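Local coordinates for protein phosphodiesterase (Candida albicans, PDB 6CPU) that is a phosphodiesterase-family protein with a largely helical domain of the HD superfamily, modelled with a zinc and a magnesium ion, at residues 39-44 and 128-133; 132-137 and 266-271. All blocks are in the same frame, centred on the assembly; numbering follows the deposited sequence.

Interaction 1 (39-44 and 128-133); sequences ETDSNV and ISRVGN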
# COMPACT_ATOMS: atom_id res chain seq x y z
N GLU A 39 12.33 -2.00 5.96
CA GLU A 39 11.75 -0.68 6.14
C GLU A 39 12.45 0.39 5.29
O GLU A 39 12.24 1.58 5.50
CB GLU A 39 11.81 -0.28 7.62
CG GLU A 39 11.02 -1.18 8.53
CD GLU A 39 9.52 -1.12 8.29
OE1 GLU A 39 8.98 -0.03 7.96
OE2 GLU A 39 8.85 -2.16 8.45
N THR A 40 13.25 -0.03 4.31
CA THR A 40 14.05 0.91 3.53
C THR A 40 13.90 0.62 2.03
O THR A 40 13.72 -0.54 1.65
CB THR A 40 15.53 0.82 3.93
OG1 THR A 40 15.98 -0.54 3.86
CG2 THR A 40 15.74 1.33 5.36
N ASP A 41 13.95 1.66 1.20
CA ASP A 41 13.97 1.47 -0.26
C ASP A 41 15.23 0.70 -0.67
O ASP A 41 16.29 0.93 -0.10
CB ASP A 41 14.01 2.83 -1.00
CG ASP A 41 12.81 3.71 -0.72
OD1 ASP A 41 11.67 3.21 -0.73
OD2 ASP A 41 13.02 4.94 -0.48
N SER A 42 15.12 -0.18 -1.67
CA SER A 42 16.32 -0.74 -2.30
C SER A 42 17.06 0.43 -2.91
O SER A 42 16.47 1.23 -3.63
CB SER A 42 15.95 -1.77 -3.38
OG SER A 42 17.10 -2.48 -3.81
N ASN A 43 18.34 0.58 -2.58
CA ASN A 43 19.07 1.78 -2.99
C ASN A 43 20.38 1.49 -3.73
O ASN A 43 21.26 2.35 -3.80
CB ASN A 43 19.28 2.70 -1.80
CG ASN A 43 20.34 2.22 -0.86
OD1 ASN A 43 20.61 1.02 -0.77
ND2 ASN A 43 20.98 3.16 -0.15
N VAL A 44 20.48 0.29 -4.28
CA VAL A 44 21.62 -0.09 -5.11
C VAL A 44 21.08 -0.73 -6.39
O VAL A 44 20.02 -1.38 -6.35
CB VAL A 44 22.59 -1.08 -4.41
CG1 VAL A 44 23.31 -0.38 -3.25
CG2 VAL A 44 21.87 -2.32 -3.92
N ILE A 128 16.01 11.41 -1.08
CA ILE A 128 15.45 12.58 -1.73
C ILE A 128 15.69 12.50 -3.23
O ILE A 128 14.81 12.86 -4.01
CB ILE A 128 16.02 13.90 -1.14
CG1 ILE A 128 15.81 13.92 0.39
CG2 ILE A 128 15.38 15.10 -1.79
CD1 ILE A 128 14.38 13.91 0.87
N SER A 129 16.86 12.01 -3.63
CA SER A 129 17.15 11.72 -5.05
C SER A 129 16.12 10.72 -5.61
O SER A 129 15.61 10.90 -6.73
CB SER A 129 18.55 11.14 -5.19
OG SER A 129 18.93 10.96 -6.54
N ARG A 130 15.85 9.67 -4.85
CA ARG A 130 14.92 8.61 -5.29
C ARG A 130 13.51 9.13 -5.56
O ARG A 130 12.89 8.80 -6.58
CB ARG A 130 14.87 7.48 -4.29
CG ARG A 130 16.10 6.59 -4.25
CD ARG A 130 15.86 5.30 -3.49
NE ARG A 130 15.53 5.47 -2.08
CZ ARG A 130 16.40 5.67 -1.09
NH1 ARG A 130 17.71 5.79 -1.33
NH2 ARG A 130 15.95 5.77 0.16
N VAL A 131 13.00 9.95 -4.65
CA VAL A 131 11.67 10.52 -4.79
C VAL A 131 11.63 11.45 -6.01
O VAL A 131 10.66 11.45 -6.75
CB VAL A 131 11.21 11.24 -3.50
CG1 VAL A 131 9.86 11.91 -3.71
CG2 VAL A 131 11.15 10.26 -2.32
N GLY A 132 12.68 12.24 -6.21
CA GLY A 132 12.76 13.09 -7.39
C GLY A 132 12.74 12.29 -8.69
O GLY A 132 12.12 12.71 -9.67
N ASN A 133 13.43 11.15 -8.70
CA ASN A 133 13.45 10.26 -9.87
C ASN A 133 12.03 9.79 -10.18
O ASN A 133 11.57 9.90 -11.33
CB ASN A 133 14.30 9.01 -9.66
CG ASN A 133 15.79 9.27 -9.46
OD1 ASN A 133 16.38 10.21 -10.00
ND2 ASN A 133 16.42 8.36 -8.72
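Asp-41 and Arg-130 form a buried salt bridge in which the arginine presents its side, NE together with NH2, to a single carboxylate oxygen. Asp-41 OD2 accepts from Arg-130 NE at 3.0 Å and from Arg-130 NH2 at 3.1 Å, and it lies close to the guanidinium plane, so both N-H groups aim at it from the edge. Neither bond is straight, both being moderately bent at the hydrogen, as expected when two donors converge on one acceptor. The carboxylate is turned steeply to the guanidinium, with 71° between the planes. NH2 comes in along the anti lone pair of OD2, whereas NE meets the same anti side from out of the carboxylate plane. Both donors thus come to OD2 on the side away from OD1, and OD1 takes the backbone N-H of Gly-270 in a probable hydrogen bond. A bend in the arginine chain at chi3 (-62°) brings the NE flank, rather than the far end of the group, against Asp-41.

Beyond the salt bridge, Arg-130 NH1 passes 3.5 Å from Asn-43 CB, an oblique packing contact. That nitrogen is hydrogen-bonded to the carbonyl oxygen of Leu-124, and NH2 has a second carboxylate partner in Asp-505. Asp-41 OD2 likewise has a second salt-bridge partner in Arg-127. Two acids and two arginines are thus interleaved, an arrangement that would compensate the buried charges and restrain rotation of both the carboxylate and the guanidinium.

The contact is a charged side-chain clamp between an irregular loop and a helix. It fastens the segment leading into strand 46-49 of the N-terminal parallel sheet to helix 127-135, a join between the sheet-bearing region and the helical body of the phosphodiesterase fold.

Interaction 2 (132-137 and 266-271); sequences GNWTGT and TYKNGN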
# COMPACT_ATOMS: atom_id res chain seq x y z
N GLY A 132 12.68 12.24 -6.21
CA GLY A 132 12.76 13.09 -7.39
C GLY A 132 12.74 12.29 -8.69
O GLY A 132 12.12 12.71 -9.67
N ASN A 133 13.43 11.15 -8.70
CA ASN A 133 13.45 10.26 -9.87
C ASN A 133 12.03 9.79 -10.18
O ASN A 133 11.57 9.90 -11.33
CB ASN A 133 14.30 9.01 -9.66
CG ASN A 133 15.79 9.27 -9.46
OD1 ASN A 133 16.38 10.21 -10.00
ND2 ASN A 133 16.42 8.36 -8.72
N TRP A 134 11.36 9.24 -9.17
CA TRP A 134 10.03 8.63 -9.37
C TRP A 134 9.03 9.66 -9.87
O TRP A 134 8.22 9.36 -10.74
CB TRP A 134 9.49 8.02 -8.09
CG TRP A 134 10.31 6.93 -7.52
CD1 TRP A 134 11.03 5.99 -8.20
CD2 TRP A 134 10.44 6.62 -6.14
NE1 TRP A 134 11.65 5.12 -7.30
CE2 TRP A 134 11.29 5.49 -6.04
CE3 TRP A 134 9.94 7.20 -4.97
CZ2 TRP A 134 11.64 4.93 -4.81
CZ3 TRP A 134 10.31 6.65 -3.75
CH2 TRP A 134 11.14 5.53 -3.69
N THR A 135 9.07 10.87 -9.30
CA THR A 135 8.08 11.90 -9.59
C THR A 135 8.44 12.75 -10.82
O THR A 135 7.63 13.57 -11.24
CB THR A 135 7.91 12.87 -8.40
OG1 THR A 135 9.20 13.41 -8.08
CG2 THR A 135 7.32 12.17 -7.19
N GLY A 136 9.65 12.59 -11.36
CA GLY A 136 10.09 13.36 -12.52
C GLY A 136 10.33 14.84 -12.22
O GLY A 136 10.19 15.69 -13.11
N THR A 137 10.67 15.14 -10.98
CA THR A 137 10.82 16.56 -10.55
C THR A 137 12.27 17.00 -10.40
O THR A 137 12.53 18.19 -10.16
CB THR A 137 10.04 16.83 -9.25
OG1 THR A 137 10.46 15.92 -8.22
CG2 THR A 137 8.55 16.68 -9.48
N THR A 266 4.21 -3.11 -4.77
CA THR A 266 3.86 -1.85 -5.40
C THR A 266 3.94 -0.66 -4.45
O THR A 266 3.80 0.47 -4.89
CB THR A 266 2.45 -1.86 -6.02
OG1 THR A 266 1.46 -1.93 -4.99
CG2 THR A 266 2.29 -3.04 -6.98
N TYR A 267 4.14 -0.92 -3.15
CA TYR A 267 4.29 0.14 -2.16
C TYR A 267 5.76 0.41 -1.93
O TYR A 267 6.58 -0.50 -1.97
CB TYR A 267 3.57 -0.25 -0.85
CG TYR A 267 2.08 -0.04 -0.93
CD1 TYR A 267 1.21 -1.07 -1.25
CD2 TYR A 267 1.53 1.22 -0.69
CE1 TYR A 267 -0.15 -0.85 -1.35
CE2 TYR A 267 0.16 1.44 -0.79
CZ TYR A 267 -0.68 0.40 -1.12
OH TYR A 267 -2.05 0.65 -1.21
N LYS A 268 6.12 1.67 -1.73
CA LYS A 268 7.53 2.04 -1.54
C LYS A 268 7.93 1.95 -0.05
O LYS A 268 7.44 2.74 0.76
CB LYS A 268 7.77 3.45 -2.07
CG LYS A 268 7.54 3.49 -3.57
CD LYS A 268 7.59 4.88 -4.13
CE LYS A 268 7.86 4.89 -5.63
NZ LYS A 268 7.18 3.81 -6.37
N ASN A 269 8.81 1.00 0.27
CA ASN A 269 9.10 0.66 1.66
C ASN A 269 9.76 1.77 2.43
O ASN A 269 9.62 1.83 3.65
CB ASN A 269 10.05 -0.52 1.74
CG ASN A 269 9.42 -1.77 1.23
OD1 ASN A 269 9.15 -1.88 0.03
ND2 ASN A 269 9.18 -2.71 2.12
N GLY A 270 10.51 2.61 1.73
CA GLY A 270 11.16 3.76 2.37
C GLY A 270 10.29 4.97 2.60
O GLY A 270 10.77 5.97 3.14
N ASN A 271 9.03 4.94 2.16
CA ASN A 271 8.12 6.04 2.47
C ASN A 271 7.86 5.98 3.97
O ASN A 271 7.49 4.92 4.49
CB ASN A 271 6.79 5.96 1.73
CG ASN A 271 6.89 6.27 0.24
OD1 ASN A 271 7.95 6.58 -0.31
ND2 ASN A 271 5.77 6.21 -0.42
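Trp-134 lays one face of its indole against the aliphatic end of the Lys-268 side chain. Lys-268 CD lies 3.4 Å from Trp-134 CE3, packing on the six-membered ring; CE, the next carbon, is modelled too close to the indole for its CH-pi contact to be relied on in detail. The two side chains run past each other in opposite directions. Beyond CE the lysine chain turns at chi4 (39°), which carries NZ across to the pyrrole side. There it stands 4.4 Å from the centroid of the Trp-134 five-membered ring and 13° off the ring normal, a cation-pi arrangement over the face.

The packing thins out toward Asn-271, whose OD1 approaches Trp-134 CZ3 obliquely at 4.2 Å; this amide oxygen is hydrogen-bonded to Arg-127. No hydrogen bond crosses between the segments, and both Trp-134 and Lys-268 remain partly exposed, so the stacked pair lies at a partly solvent-accessible margin while Asn-271 is buried.

The backbones on both sides are turning. Helix 127-135 ends in a Schellman motif at Gly-136, and residues 268-271 form a type I beta turn. The indole projects from the last turn of that helix onto the loop between helices 253-264 and 276-292, with helix 470-495 touching the Asn-271 side chain and helix 358-363 that of Thr-135.

In the fold
Both interactions use helix 127-135, and their centres lie about 7 Å apart on the same side of the chain's centre. Interaction 1 ties the helix to the loop before strand 46-49 through buried, charge-paired groups; interaction 2 ties its C-terminal turn to the 266-271 loop through a partly exposed ring-and-lysine stack. The two sites touch directly, Asp-41 OD2 packing against Trp-134 CH2, and Arg-127 is a partner common to both. Interaction 2 lies nearer the centre of the chain, its own centre about 13 Å away against about 17 Å for interaction 1, and the Asn-271 side chain is about 10 Å from the zinc and magnesium ions.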